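Local coordinates for protein pullulanase (PDB 2WAN) that hydrolyses alpha-1,6-glucosidic linkages in pullulan and probably those at the branch points of related starch polysaccharides, acting as a debranching enzyme, at residues A[414-419]-A[537-542]; A[203-208]-A[231-236]; A[113-118]-A[126-131]. One frame throughout, in Å; residues are numbered along the deposited sequence.

Three contacts follow one another along the chain, neither nesting nor crossing. The first met from the N terminus is contact 3, where 113-118 and 126-131 pair as one hairpin and enclose just seven residues. Contact 2 comes next: within the X25 domain, 203-208 meets 231-236 and closes a loop of 22 residues where two sheets approach each other. Contact 1 spans much further, bringing the 414-419 loop onto 537-542 across 117 residues and so tying the segment that leads into the catalytic barrel to one of its outer helices. The centres of contacts 2 and 3 are 47 Å apart, and both lie across the chain's centre from contact 1.

Contact 1 (A[414-419]-A[537-542]). With GOL (glycerol), chain G.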
loop_
_atom_site.group_PDB
_atom_site.type_symbol
_atom_site.label_atom_id
_atom_site.label_comp_id
_atom_site.label_asym_id
_atom_site.label_seq_id
_atom_site.Cartn_x
_atom_site.Cartn_y
_atom_site.Cartn_z
ATOM N N THR A 414 22.358 -10.419 -19.407
ATOM C CA THR A 414 22.448 -10.314 -17.928
ATOM C C THR A 414 22.032 -11.580 -17.185
ATOM O O THR A 414 22.266 -11.685 -15.976
ATOM C CB THR A 414 21.629 -9.118 -17.359
ATOM O OG1 THR A 414 20.223 -9.395 -17.443
ATOM C CG2 THR A 414 21.910 -7.853 -18.161
ATOM N N ASP A 415 21.381 -12.526 -17.871
ATOM C CA ASP A 415 20.898 -13.721 -17.189
ATOM C C ASP A 415 22.077 -14.547 -16.708
ATOM O O ASP A 415 23.033 -14.778 -17.469
ATOM C CB ASP A 415 20.058 -14.595 -18.134
ATOM C CG ASP A 415 18.721 -13.992 -18.501
ATOM O OD1 ASP A 415 18.257 -13.014 -17.885
ATOM O OD2 ASP A 415 18.102 -14.535 -19.448
ATOM N N PRO A 416 22.034 -15.015 -15.441
ATOM C CA PRO A 416 23.104 -15.899 -15.017
ATOM C C PRO A 416 22.963 -17.284 -15.652
ATOM O O PRO A 416 21.898 -17.623 -16.177
ATOM C CB PRO A 416 22.906 -15.990 -13.497
ATOM C CG PRO A 416 21.409 -15.872 -13.324
ATOM C CD PRO A 416 21.030 -14.801 -14.374
ATOM N N ALA A 417 24.038 -18.068 -15.627
ATOM C CA ALA A 417 24.001 -19.446 -16.128
ATOM C C ALA A 417 22.940 -20.232 -15.366
ATOM O O ALA A 417 22.786 -20.065 -14.144
ATOM C CB ALA A 417 25.385 -20.107 -15.990
ATOM N N GLY A 418 22.195 -21.058 -16.089
ATOM C CA GLY A 418 21.183 -21.901 -15.460
ATOM C C GLY A 418 19.822 -21.248 -15.292
ATOM O O GLY A 418 18.879 -21.926 -14.880
ATOM N N TRP A 419 19.718 -19.954 -15.613
ATOM C CA TRP A 419 18.477 -19.165 -15.457
ATOM C C TRP A 419 17.277 -19.782 -16.178
ATOM O O TRP A 419 16.156 -19.716 -15.666
ATOM C CB TRP A 419 18.719 -17.753 -15.970
ATOM C CG TRP A 419 17.634 -16.721 -15.700
ATOM C CD1 TRP A 419 16.915 -16.034 -16.635
ATOM C CD2 TRP A 419 17.213 -16.219 -14.418
ATOM N NE1 TRP A 419 16.049 -15.148 -16.019
ATOM C CE2 TRP A 419 16.214 -15.241 -14.659
ATOM C CE3 TRP A 419 17.563 -16.514 -13.093
ATOM C CZ2 TRP A 419 15.564 -14.545 -13.614
ATOM C CZ3 TRP A 419 16.898 -15.829 -12.045
ATOM C CH2 TRP A 419 15.919 -14.852 -12.320
ATOM N N LEU A 537 20.582 -14.044 -6.620
ATOM C CA LEU A 537 19.915 -14.180 -5.302
ATOM C C LEU A 537 18.600 -14.974 -5.438
ATOM O O LEU A 537 18.350 -15.947 -4.706
ATOM C CB LEU A 537 19.651 -12.807 -4.673
ATOM C CG LEU A 537 18.885 -12.730 -3.333
ATOM C CD1 LEU A 537 19.182 -11.399 -2.633
ATOM C CD2 LEU A 537 17.361 -12.843 -3.498
ATOM N N ILE A 538 17.763 -14.533 -6.369
ATOM C CA ILE A 538 16.456 -15.159 -6.613
ATOM C C ILE A 538 16.624 -16.614 -7.064
ATOM O O ILE A 538 15.946 -17.510 -6.553
ATOM C CB ILE A 538 15.659 -14.316 -7.630
ATOM C CG1 ILE A 538 15.343 -12.948 -7.018
ATOM C CG2 ILE A 538 14.364 -15.048 -8.114
ATOM C CD1 ILE A 538 14.997 -11.879 -8.073
ATOM N N GLN A 539 17.541 -16.843 -7.994
ATOM C CA GLN A 539 17.845 -18.200 -8.460
ATOM C C GLN A 539 18.241 -19.130 -7.313
ATOM O O GLN A 539 17.776 -20.294 -7.232
ATOM C CB GLN A 539 18.958 -18.134 -9.515
ATOM C CG GLN A 539 19.353 -19.448 -10.134
ATOM C CD GLN A 539 20.437 -19.256 -11.186
ATOM O OE1 GLN A 539 21.394 -18.480 -10.995
ATOM N NE2 GLN A 539 20.309 -19.972 -12.286
ATOM N N SER A 540 19.098 -18.620 -6.429
ATOM C CA SER A 540 19.617 -19.389 -5.298
ATOM C C SER A 540 18.508 -19.803 -4.345
ATOM O O SER A 540 18.444 -20.947 -3.916
ATOM C CB SER A 540 20.652 -18.569 -4.511
ATOM O OG SER A 540 21.120 -19.297 -3.382
ATOM N N LEU A 541 17.659 -18.839 -4.001
ATOM C CA LEU A 541 16.554 -19.084 -3.075
ATOM C C LEU A 541 15.580 -20.090 -3.706
ATOM O O LEU A 541 15.173 -21.038 -3.035
ATOM C CB LEU A 541 15.867 -17.788 -2.644
ATOM C CG LEU A 541 16.686 -16.928 -1.641
ATOM C CD1 LEU A 541 16.015 -15.610 -1.354
ATOM C CD2 LEU A 541 16.928 -17.705 -0.315
ATOM N N HIS A 542 15.276 -19.911 -4.991
ATOM C CA HIS A 542 14.383 -20.841 -5.688
ATOM C C HIS A 542 14.923 -22.266 -5.661
ATOM O O HIS A 542 14.153 -23.212 -5.479
ATOM C CB HIS A 542 14.152 -20.438 -7.149
ATOM C CG HIS A 542 13.246 -19.254 -7.358
ATOM N ND1 HIS A 542 12.433 -18.713 -6.380
ATOM C CD2 HIS A 542 12.972 -18.567 -8.492
ATOM C CE1 HIS A 542 11.732 -17.710 -6.900
ATOM N NE2 HIS A 542 12.025 -17.624 -8.186
HETATM C C1 GOL G . 18.265 -25.713 -11.300
HETATM O O1 GOL G . 18.032 -26.838 -12.122
HETATM C C2 GOL G . 18.174 -24.434 -12.128
HETATM O O2 GOL G . 19.240 -24.389 -13.056
HETATM C C3 GOL G . 18.261 -23.236 -11.193
HETATM O O3 GOL G . 18.231 -22.019 -11.907
HETATM O O HOH W 1 23.962 -19.361 -11.765
#
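Gln539 reaches from helix 529-543 to the type II turn Pro416-Trp419, donating from NE2 to Ala417 O at 3.1 Å with an N-H...O angle of 164°. Its side chain is fully extended, with CG anti to the backbone N (chi1 -178°). The close-packed half of the contact lies at the root of this side chain. There the Trp419 indole turns its edge to the helix, CZ3 standing 4.0 Å from Gln539 CB, while Pro416 CD covers one face of the same ring near the rim. Trp419 also stacks on the ring of His615, which follows helix 597-614.

The tip of the glutamine belongs to the looser, wetter half. Here Pro416 CG passes Gln539 OE1 at 3.5 Å, and a water donates both to Gln539 OE1, 2.8 Å away, and to Ala417 O. A glycerol, probably from the crystallisation liquor, takes a hydrogen bond on O3 from Gln539 NE2 (2.9 Å) and donates from O2 and O3 to Gly418 O. With NE2 giving to two acceptors and OE1 accepting from water, the bonds would hold the amide in this rotation; without glycerol, solvent would probably take over the second N-H.

Contact 2 (A[203-208]-A[231-236]); sequences GTLPAG and LTVPEG
In the X25 domain, the chain passes between two antiparallel sheets at both of these places: strand 198-205 gives way to strand 208-216 through Pro206 and Ala207, and strand 223-233 leads on to strand 238-245 through Pro234-Gly236. Gly208 and Val233 form an antiparallel hydrogen-bonded pair where the two crossings meet. Gly208 N donates to Val233 O at 2.9 Å, and Val233 N returns a nearly straight bond to Gly208 O (2.7 Å, 177°). Ala207 lies just outside the pair, its CA making a CA-H...O contact with Val233 O at 3.3 Å and its CB resting against Pro234 O, also at 3.3 Å.

Val233 fills the inside of the bend. With CG1 anti to the backbone N (chi1 175°), that methyl sits against two carbonyl oxygens, Leu205 O and Pro206 O, each 3.5 Å away, while CG2 turns to Leu205 CB at 4.0 Å. An alanine here would probably open a gap beside Leu205 O and Pro206 O and cost Leu205 CB its contact with the CG2 methyl. Deeper between the sheets, Leu205 CD2 meets Leu231 CD2 at 4.0 Å, so that one leucine from each sheet joins the buried layer.

Phe242 of strand 238-245 packs on both leucines. Tyr210, on strand 208-216, touches Leu205 and Val233 and hydrogen-bonds through its hydroxyl to Pro206 O, while backbone bonds carry Leu205 on to Glu238 and Leu231 on to Tyr210.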
loop_
_atom_site.group_PDB
_atom_site.type_symbol
_atom_site.label_atom_id
_atom_site.label_comp_id
_atom_site.label_asym_id
_atom_site.label_seq_id
_atom_site.Cartn_x
_atom_site.Cartn_y
_atom_site.Cartn_z
ATOM N N GLY A 203 -39.377 12.900 -1.999
ATOM C CA GLY A 203 -39.754 11.698 -1.275
ATOM C C GLY A 203 -41.241 11.724 -1.016
ATOM O O GLY A 203 -41.860 12.788 -1.049
ATOM N N THR A 204 -41.818 10.552 -0.766
ATOM C CA THR A 204 -43.246 10.453 -0.473
ATOM C C THR A 204 -43.481 10.411 1.029
ATOM O O THR A 204 -42.877 9.611 1.742
ATOM C CB THR A 204 -43.895 9.225 -1.161
ATOM O OG1 THR A 204 -43.476 9.177 -2.529
ATOM C CG2 THR A 204 -45.419 9.319 -1.107
ATOM N N LEU A 205 -44.360 11.295 1.490
ATOM C CA LEU A 205 -44.693 11.431 2.901
ATOM C C LEU A 205 -46.144 11.041 3.159
ATOM O O LEU A 205 -47.029 11.444 2.407
ATOM C CB LEU A 205 -44.459 12.881 3.348
ATOM C CG LEU A 205 -43.305 13.290 4.277
ATOM C CD1 LEU A 205 -42.199 12.253 4.399
ATOM C CD2 LEU A 205 -42.742 14.651 3.866
ATOM N N PRO A 206 -46.394 10.252 4.223
ATOM C CA PRO A 206 -47.776 9.999 4.642
ATOM C C PRO A 206 -48.445 11.277 5.153
ATOM O O PRO A 206 -47.751 12.225 5.543
ATOM C CB PRO A 206 -47.620 8.986 5.785
ATOM C CG PRO A 206 -46.269 8.371 5.581
ATOM C CD PRO A 206 -45.428 9.478 5.027
ATOM N N ALA A 207 -49.777 11.297 5.145
ATOM C CA ALA A 207 -50.553 12.426 5.661
ATOM C C ALA A 207 -50.102 12.836 7.063
ATOM O O ALA A 207 -49.690 11.989 7.861
ATOM C CB ALA A 207 -52.035 12.085 5.667
ATOM N N GLY A 208 -50.173 14.134 7.355
ATOM C CA GLY A 208 -49.880 14.641 8.697
ATOM C C GLY A 208 -49.104 15.944 8.731
ATOM O O GLY A 208 -48.782 16.513 7.688
ATOM N N LEU A 231 -44.909 21.867 7.832
ATOM C CA LEU A 231 -45.365 21.202 6.610
ATOM C C LEU A 231 -46.532 20.263 6.921
ATOM O O LEU A 231 -46.373 19.289 7.662
ATOM C CB LEU A 231 -44.212 20.412 5.966
ATOM C CG LEU A 231 -44.490 19.455 4.796
ATOM C CD1 LEU A 231 -44.730 20.219 3.512
ATOM C CD2 LEU A 231 -43.338 18.487 4.611
ATOM N N THR A 232 -47.702 20.561 6.360
ATOM C CA THR A 232 -48.845 19.660 6.474
ATOM C C THR A 232 -49.057 18.905 5.159
ATOM O O THR A 232 -49.157 19.509 4.091
ATOM C CB THR A 232 -50.141 20.392 6.909
ATOM O OG1 THR A 232 -50.430 21.446 5.987
ATOM C CG2 THR A 232 -49.982 20.992 8.286
ATOM N N VAL A 233 -49.082 17.580 5.260
ATOM C CA VAL A 233 -49.301 16.694 4.118
ATOM C C VAL A 233 -50.763 16.240 4.131
ATOM O O VAL A 233 -51.207 15.623 5.105
ATOM C CB VAL A 233 -48.334 15.478 4.148
ATOM C CG1 VAL A 233 -48.638 14.495 3.019
ATOM C CG2 VAL A 233 -46.894 15.950 4.055
ATOM N N PRO A 234 -51.514 16.550 3.052
ATOM C CA PRO A 234 -52.961 16.309 2.993
ATOM C C PRO A 234 -53.351 14.831 3.011
ATOM O O PRO A 234 -52.483 13.955 2.944
ATOM C CB PRO A 234 -53.363 16.933 1.651
ATOM C CG PRO A 234 -52.125 16.864 0.823
ATOM C CD PRO A 234 -51.009 17.125 1.790
ATOM N N GLU A 235 -54.657 14.582 3.107
ATOM C CA GLU A 235 -55.252 13.250 2.988
ATOM C C GLU A 235 -54.615 12.432 1.859
ATOM O O GLU A 235 -54.485 12.916 0.731
ATOM C CB GLU A 235 -56.755 13.396 2.722
ATOM C CG GLU A 235 -57.550 12.095 2.737
ATOM C CD GLU A 235 -58.092 11.756 4.114
ATOM O OE1 GLU A 235 -58.565 12.677 4.818
ATOM O OE2 GLU A 235 -58.055 10.564 4.488
ATOM N N GLY A 236 -54.218 11.202 2.172
ATOM C CA GLY A 236 -53.715 10.267 1.162
ATOM C C GLY A 236 -52.215 10.304 0.922
ATOM O O GLY A 236 -51.662 9.404 0.287
#

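Contact 3 (A[113-118]-A[126-131]); sequences SVSNAY and LAKLSM
Val114 lays CG2 against Leu129 CD2 at 4.0 Å, and the two side chains cross obliquely on the buried face that Ala117 and Ala127 share. The strands bearing them, 114-121 and 124-129, form an antiparallel beta hairpin interrupted by a beta bulge. Ser115 and Asn116 both lie opposite Lys128, with Ser115 N donating to Lys128 O at 2.7 Å and Lys128 N to Asn116 O. Beyond the bulge the pairing is regular, and Tyr118 and Leu126 exchange a backbone bond in each direction.

At the other end, where the second strand turns a corner, a side chain supplies one of the two bonds. Ser130 OG lies between its own backbone N and carbonyl carbon (chi1 57°), which puts it 2.8 Å from Ser113 N in a bond of 176°, while Ser130 N binds Ser113 O. Lys128 leads its ammonium group away to Asn579; a water 3.1 Å from NZ links it back to Ser115 OG.

Strand 295-302 continues the sheet beside the first strand, and 273-278 beside the second. Away from the buried face, the Tyr118 hydroxyl bonds Gln571 and Thr576, linking the hairpin to a distant part of the chain. Asn116 ND2 donates to a second water 2.8 Å away, which itself donates to Leu126 O, and this nitrogen stands 3.3 Å above the plane of the Tyr118 ring, over its centre.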
loop_
_atom_site.group_PDB
_atom_site.type_symbol
_atom_site.label_atom_id
_atom_site.label_comp_id
_atom_site.label_asym_id
_atom_site.label_seq_id
_atom_site.Cartn_x
_atom_site.Cartn_y
_atom_site.Cartn_z
ATOM N N SER A 113 -4.554 37.852 -6.215
ATOM C CA SER A 113 -4.224 36.959 -7.335
ATOM C C SER A 113 -5.064 35.688 -7.472
ATOM O O SER A 113 -5.654 35.207 -6.499
ATOM C CB SER A 113 -2.744 36.568 -7.261
ATOM O OG SER A 113 -2.464 35.878 -6.055
ATOM N N VAL A 114 -5.117 35.160 -8.695
ATOM C CA VAL A 114 -5.438 33.749 -8.915
ATOM C C VAL A 114 -4.178 32.998 -8.477
ATOM O O VAL A 114 -3.117 33.173 -9.078
ATOM C CB VAL A 114 -5.759 33.453 -10.405
ATOM C CG1 VAL A 114 -5.957 31.955 -10.642
ATOM C CG2 VAL A 114 -6.996 34.224 -10.861
ATOM N N SER A 115 -4.270 32.210 -7.404
ATOM C CA SER A 115 -3.062 31.605 -6.817
ATOM C C SER A 115 -2.693 30.233 -7.415
ATOM O O SER A 115 -1.567 29.764 -7.245
ATOM C CB SER A 115 -3.153 31.531 -5.286
ATOM O OG SER A 115 -4.235 30.717 -4.877
ATOM N N ASN A 116 -3.651 29.607 -8.090
ATOM C CA ASN A 116 -3.458 28.324 -8.780
ATOM C C ASN A 116 -4.577 28.082 -9.774
ATOM O O ASN A 116 -5.707 28.535 -9.561
ATOM C CB ASN A 116 -3.420 27.142 -7.789
ATOM C CG ASN A 116 -2.838 25.872 -8.413
ATOM O OD1 ASN A 116 -1.625 25.749 -8.561
ATOM N ND2 ASN A 116 -3.698 24.930 -8.770
ATOM N N ALA A 117 -4.277 27.362 -10.856
ATOM C CA ALA A 117 -5.300 26.966 -11.823
ATOM C C ALA A 117 -4.957 25.656 -12.528
ATOM O O ALA A 117 -3.821 25.464 -12.987
ATOM C CB ALA A 117 -5.542 28.069 -12.858
ATOM N N TYR A 118 -5.953 24.775 -12.609
ATOM C CA TYR A 118 -5.799 23.463 -13.231
ATOM C C TYR A 118 -6.801 23.280 -14.351
ATOM O O TYR A 118 -7.970 23.634 -14.210
ATOM C CB TYR A 118 -6.033 22.343 -12.201
ATOM C CG TYR A 118 -4.930 22.107 -11.200
ATOM C CD1 TYR A 118 -3.579 22.067 -11.597
ATOM C CD2 TYR A 118 -5.231 21.863 -9.857
ATOM C CE1 TYR A 118 -2.570 21.821 -10.688
ATOM C CE2 TYR A 118 -4.233 21.604 -8.938
ATOM C CZ TYR A 118 -2.892 21.581 -9.357
ATOM O OH TYR A 118 -1.880 21.333 -8.462
ATOM N N LEU A 126 -10.227 24.700 -12.898
ATOM C CA LEU A 126 -10.423 24.849 -11.458
ATOM C C LEU A 126 -9.438 25.880 -10.938
ATOM O O LEU A 126 -8.232 25.643 -10.929
ATOM C CB LEU A 126 -10.233 23.499 -10.739
ATOM C CG LEU A 126 -10.364 23.524 -9.208
ATOM C CD1 LEU A 126 -11.837 23.510 -8.812
ATOM C CD2 LEU A 126 -9.647 22.341 -8.563
ATOM N N ALA A 127 -9.947 27.032 -10.503
ATOM C CA ALA A 127 -9.087 28.150 -10.116
ATOM C C ALA A 127 -9.260 28.587 -8.667
ATOM O O ALA A 127 -10.385 28.772 -8.200
ATOM C CB ALA A 127 -9.303 29.340 -11.059
ATOM N N LYS A 128 -8.133 28.766 -7.984
ATOM C CA LYS A 128 -8.099 29.220 -6.596
ATOM C C LYS A 128 -7.736 30.701 -6.513
ATOM O O LYS A 128 -6.774 31.153 -7.142
ATOM C CB LYS A 128 -7.101 28.384 -5.783
ATOM C CG LYS A 128 -7.007 28.747 -4.296
ATOM C CD LYS A 128 -8.160 28.146 -3.500
ATOM C CE LYS A 128 -8.336 28.847 -2.158
ATOM N NZ LYS A 128 -7.075 28.962 -1.373
ATOM N N LEU A 129 -8.492 31.448 -5.707
ATOM C CA LEU A 129 -8.248 32.883 -5.538
ATOM C C LEU A 129 -7.682 33.185 -4.154
ATOM O O LEU A 129 -8.042 32.531 -3.172
ATOM C CB LEU A 129 -9.545 33.666 -5.760
ATOM C CG LEU A 129 -10.478 33.199 -6.885
ATOM C CD1 LEU A 129 -11.881 33.734 -6.679
ATOM C CD2 LEU A 129 -9.942 33.589 -8.263
ATOM N N SER A 130 -6.802 34.182 -4.079
ATOM C CA SER A 130 -6.173 34.577 -2.816
ATOM C C SER A 130 -7.144 35.239 -1.827
ATOM O O SER A 130 -6.821 35.401 -0.646
ATOM C CB SER A 130 -4.979 35.493 -3.078
ATOM O OG SER A 130 -5.373 36.634 -3.819
ATOM N N MET A 131 -8.317 35.631 -2.322
ATOM C CA MET A 131 -9.416 36.120 -1.479
ATOM C C MET A 131 -10.759 35.872 -2.171
ATOM O O MET A 131 -10.819 35.819 -3.401
ATOM C CB MET A 131 -9.231 37.600 -1.105
ATOM C CG MET A 131 -8.994 38.550 -2.270
ATOM S SD MET A 131 -8.848 40.276 -1.733
ATOM C CE MET A 131 -7.258 40.276 -0.899
HETATM O O HOH W 2 -5.019 31.076 -2.191
HETATM O O HOH W 3 -6.473 25.315 -8.416
#